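PDB 3BE4: adenylate kinase, which probably catalyses reversible phosphoryl transfer between ATP and AMP, as adenylate kinases do, and here holds the two-substrate mimic bis(adenosine)-5'-pentaphosphate. Local coordinates for residues 138-143 against 153-158. Numbering follows the deposited sequence.
Sequences SGRIYH and GIDDVT. With AP5 (bis(adenosine)-5'-pentaphosphate), chain C.
Arg140 and Tyr142 reach out from the small antiparallel hairpin of the LID domain, strands 132-134 and 141-143, and both grip the carboxylate of Asp155 in the loop that follows. Take Arg140 from its root: CB lies 4.0 Å from Asp155 OD1, and CD passes close to the same oxygen. The chain then bends at chi3 (-80°), which turns NE toward the acid, and the guanidinium presents its NE/NH2 side. Arg140 NE donates to the syn lone pair of Asp155 OD1 at 2.9 Å, while Arg140 NH2 reaches Asp155 OD2 at 2.8 Å, a side-on, two-nitrogen salt bridge. The two planes are only 27° apart. Val157 CG2 sits over the centre of one guanidinium face, 3.6 Å above the plane; Ser138 OG covers the opposite face. That hydroxyl also accepts from Arg140 N in an ST turn, so one oxygen meets the arginine at its backbone and again at its guanidinium.

Tyr142 comes at Asp155 differently. Tyr142 OH donates to Asp155 OD1 at 2.7 Å from above the carboxylate plane, and accepts from Asp156 N at 3.0 Å in a nearly straight bond. The Asp156 side chain flanks the ring edge near CE1, its OD1 held by Lys150 N. At the other end of the same residue, the Tyr142 carbonyl accepts from the AP5 ribose hydroxyl O3J, so one tyrosine links the ribose, through its backbone, to the loop 153-158, through its hydroxyl. Asp155 OD2 is shared further: on its anti side, tilted out of the carboxylate plane, it takes Thr158 N, closing an Asx motif, and Thr158 OG1, each at 2.9 Å.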
loop_
_atom_site.group_PDB
_atom_site.type_symbol
_atom_site.label_atom_id
_atom_site.label_comp_id
_atom_site.label_asym_id
_atom_site.label_seq_id
_atom_site.Cartn_x
_atom_site.Cartn_y
_atom_site.Cartn_z
ATOM N N SER A 138 0.810 -14.260 2.855
ATOM C CA SER A 138 1.965 -13.429 2.411
ATOM C C SER A 138 1.475 -12.101 1.927
ATOM O O SER A 138 2.231 -11.103 1.933
ATOM C CB SER A 138 2.721 -13.998 1.247
ATOM O OG SER A 138 1.913 -14.035 0.055
ATOM N N GLY A 139 0.206 -12.065 1.526
ATOM C CA GLY A 139 -0.348 -10.763 1.036
ATOM C C GLY A 139 -0.077 -10.677 -0.487
ATOM O O GLY A 139 -0.377 -9.641 -1.097
ATOM N N ARG A 140 0.611 -11.661 -1.102
ATOM C CA ARG A 140 0.792 -11.595 -2.535
ATOM C C ARG A 140 -0.558 -11.492 -3.290
ATOM O O ARG A 140 -1.545 -12.099 -2.878
ATOM C CB ARG A 140 1.507 -12.810 -3.095
ATOM C CG ARG A 140 3.092 -12.783 -2.770
ATOM C CD ARG A 140 3.794 -13.976 -3.502
ATOM N NE ARG A 140 3.575 -15.189 -2.694
ATOM C CZ ARG A 140 4.187 -15.486 -1.529
ATOM N NH1 ARG A 140 5.106 -14.661 -0.986
ATOM N NH2 ARG A 140 3.892 -16.617 -0.874
ATOM N N ILE A 141 -0.508 -10.778 -4.396
ATOM C CA ILE A 141 -1.785 -10.536 -5.120
ATOM C C ILE A 141 -1.615 -10.914 -6.570
ATOM O O ILE A 141 -0.482 -10.789 -7.225
ATOM C CB ILE A 141 -2.191 -9.008 -5.343
ATOM C CG1 ILE A 141 -1.117 -7.955 -5.161
ATOM C CG2 ILE A 141 -3.639 -8.695 -5.444
ATOM C CD1 ILE A 141 -0.458 -7.477 -3.882
ATOM N N TYR A 142 -2.743 -11.359 -7.127
ATOM C CA TYR A 142 -2.767 -11.736 -8.572
ATOM C C TYR A 142 -4.007 -11.138 -9.219
ATOM O O TYR A 142 -4.901 -10.602 -8.480
ATOM C CB TYR A 142 -2.872 -13.221 -8.726
ATOM C CG TYR A 142 -1.729 -13.953 -8.011
ATOM C CD1 TYR A 142 -0.602 -14.327 -8.749
ATOM C CD2 TYR A 142 -1.781 -14.218 -6.657
ATOM C CE1 TYR A 142 0.455 -14.966 -8.105
ATOM C CE2 TYR A 142 -0.733 -14.834 -5.990
ATOM C CZ TYR A 142 0.359 -15.231 -6.754
ATOM O OH TYR A 142 1.429 -15.878 -6.057
ATOM N N HIS A 143 -4.043 -11.167 -10.525
ATOM C CA HIS A 143 -5.272 -10.674 -11.228
ATOM C C HIS A 143 -5.584 -11.754 -12.283
ATOM O O HIS A 143 -4.689 -12.065 -13.095
ATOM C CB HIS A 143 -4.988 -9.334 -11.916
ATOM C CG HIS A 143 -6.295 -8.686 -12.363
ATOM N ND1 HIS A 143 -6.952 -9.122 -13.518
ATOM C CD2 HIS A 143 -7.014 -7.668 -11.855
ATOM C CE1 HIS A 143 -8.061 -8.395 -13.670
ATOM N NE2 HIS A 143 -8.110 -7.512 -12.676
ATOM N N GLY A 153 -5.520 -21.093 -9.516
ATOM C CA GLY A 153 -6.100 -21.118 -8.222
ATOM C C GLY A 153 -5.159 -21.060 -7.037
ATOM O O GLY A 153 -5.592 -21.089 -5.896
ATOM N N ILE A 154 -3.834 -20.999 -7.345
ATOM C CA ILE A 154 -2.877 -21.173 -6.194
ATOM C C ILE A 154 -1.642 -20.209 -6.288
ATOM O O ILE A 154 -1.309 -19.709 -7.368
ATOM C CB ILE A 154 -2.327 -22.610 -6.104
ATOM C CG1 ILE A 154 -1.685 -23.032 -7.421
ATOM C CG2 ILE A 154 -3.499 -23.542 -5.753
ATOM C CD1 ILE A 154 -0.899 -24.444 -7.160
ATOM N N ASP A 155 -1.147 -19.943 -5.086
ATOM C CA ASP A 155 -0.009 -19.083 -4.949
ATOM C C ASP A 155 1.244 -19.674 -5.626
ATOM O O ASP A 155 1.595 -20.895 -5.484
ATOM C CB ASP A 155 0.167 -18.839 -3.495
ATOM C CG ASP A 155 1.361 -17.938 -3.193
ATOM O OD1 ASP A 155 1.343 -16.785 -3.552
ATOM O OD2 ASP A 155 2.336 -18.391 -2.441
ATOM N N ASP A 156 1.986 -18.804 -6.302
ATOM C CA ASP A 156 3.198 -19.225 -7.039
ATOM C C ASP A 156 4.278 -19.757 -6.108
ATOM O O ASP A 156 5.063 -20.607 -6.535
ATOM C CB ASP A 156 3.814 -17.992 -7.701
ATOM C CG ASP A 156 3.044 -17.513 -8.911
ATOM O OD1 ASP A 156 2.140 -18.225 -9.398
ATOM O OD2 ASP A 156 3.442 -16.470 -9.507
ATOM N N VAL A 157 4.368 -19.223 -4.909
ATOM C CA VAL A 157 5.491 -19.556 -4.003
ATOM C C VAL A 157 5.125 -20.793 -3.176
ATOM O O VAL A 157 5.919 -21.786 -3.128
ATOM C CB VAL A 157 5.941 -18.381 -3.115
ATOM C CG1 VAL A 157 7.132 -18.856 -2.181
ATOM C CG2 VAL A 157 6.377 -17.173 -3.896
ATOM N N THR A 158 3.963 -20.767 -2.530
ATOM C CA THR A 158 3.517 -21.865 -1.569
ATOM C C THR A 158 2.585 -22.936 -2.121
ATOM O O THR A 158 2.414 -23.987 -1.484
ATOM C CB THR A 158 2.827 -21.316 -0.381
ATOM O OG1 THR A 158 1.576 -20.704 -0.850
ATOM C CG2 THR A 158 3.703 -20.202 0.309
HETATM P PA AP5 C . -5.404 -1.951 1.804
HETATM O O1A AP5 C . -5.126 -3.453 1.976
HETATM O O2A AP5 C . -4.290 -1.035 1.601
HETATM O O3A AP5 C . -6.481 -1.758 0.635
HETATM P PB AP5 C . -6.737 -0.546 -0.360
HETATM O O1B AP5 C . -6.316 0.714 0.225
HETATM O O2B AP5 C . -8.163 -0.727 -0.897
HETATM O O3B AP5 C . -5.641 -0.957 -1.566
HETATM P PG AP5 C . -5.382 -2.346 -2.240
HETATM O O1G AP5 C . -6.697 -2.900 -2.668
HETATM O O2G AP5 C . -4.520 -3.111 -1.322
HETATM O O3G AP5 C . -4.605 -1.774 -3.491
HETATM P PD AP5 C . -3.076 -1.903 -4.048
HETATM O O1D AP5 C . -2.288 -2.638 -3.051
HETATM O O2D AP5 C . -2.710 -0.546 -4.489
HETATM O O3D AP5 C . -3.292 -2.744 -5.391
HETATM P PE AP5 C . -2.841 -4.242 -5.693
HETATM O O1E AP5 C . -3.428 -5.110 -4.711
HETATM O O2E AP5 C . -1.346 -4.335 -5.923
HETATM O O5F AP5 C . -6.212 -1.345 3.042
HETATM C C5F AP5 C . -7.265 -2.214 3.490
HETATM C C4F AP5 C . -8.188 -1.248 4.343
HETATM O O4F AP5 C . -7.587 -1.137 5.611
HETATM C C3F AP5 C . -8.411 0.139 3.874
HETATM O O3F AP5 C . -9.441 0.214 2.913
HETATM C C2F AP5 C . -8.837 0.739 5.230
HETATM O O2F AP5 C . -10.158 0.219 5.650
HETATM C C1F AP5 C . -7.813 0.166 6.192
HETATM N N9A AP5 C . -6.617 0.965 6.196
HETATM C C8A AP5 C . -5.379 0.522 5.653
HETATM N N7A AP5 C . -4.455 1.455 5.813
HETATM C C5A AP5 C . -5.059 2.516 6.517
HETATM C C6A AP5 C . -4.545 3.704 6.999
HETATM N N6A AP5 C . -3.343 4.247 6.771
HETATM N N1A AP5 C . -5.497 4.509 7.672
HETATM C C2A AP5 C . -6.706 4.037 7.884
HETATM N N3A AP5 C . -7.248 2.881 7.442
HETATM C C4A AP5 C . -6.324 2.045 6.780
HETATM O O5J AP5 C . -3.458 -4.426 -7.125
HETATM C C5J AP5 C . -4.953 -4.568 -7.291
HETATM C C4J AP5 C . -5.126 -5.513 -8.499
HETATM O O4J AP5 C . -4.613 -5.003 -9.745
HETATM C C3J AP5 C . -4.556 -6.907 -8.226
HETATM O O3J AP5 C . -5.410 -7.878 -8.794
HETATM C C2J AP5 C . -3.332 -6.786 -9.080
HETATM O O2J AP5 C . -2.914 -8.057 -9.556
HETATM C C1J AP5 C . -3.642 -6.042 -10.304
HETATM N N9B AP5 C . -2.649 -5.228 -10.934
HETATM C C8B AP5 C . -1.584 -4.575 -10.316
HETATM N N7B AP5 C . -0.932 -3.863 -11.254
HETATM C C5B AP5 C . -1.558 -4.056 -12.462
HETATM C C6B AP5 C . -1.431 -3.442 -13.748
HETATM N N6B AP5 C . -0.453 -2.564 -13.968
HETATM N N1B AP5 C . -2.283 -3.841 -14.734
HETATM C C2B AP5 C . -3.345 -4.708 -14.439
HETATM N N3B AP5 C . -3.574 -5.255 -13.206
HETATM C C4B AP5 C . -2.736 -4.857 -12.180
#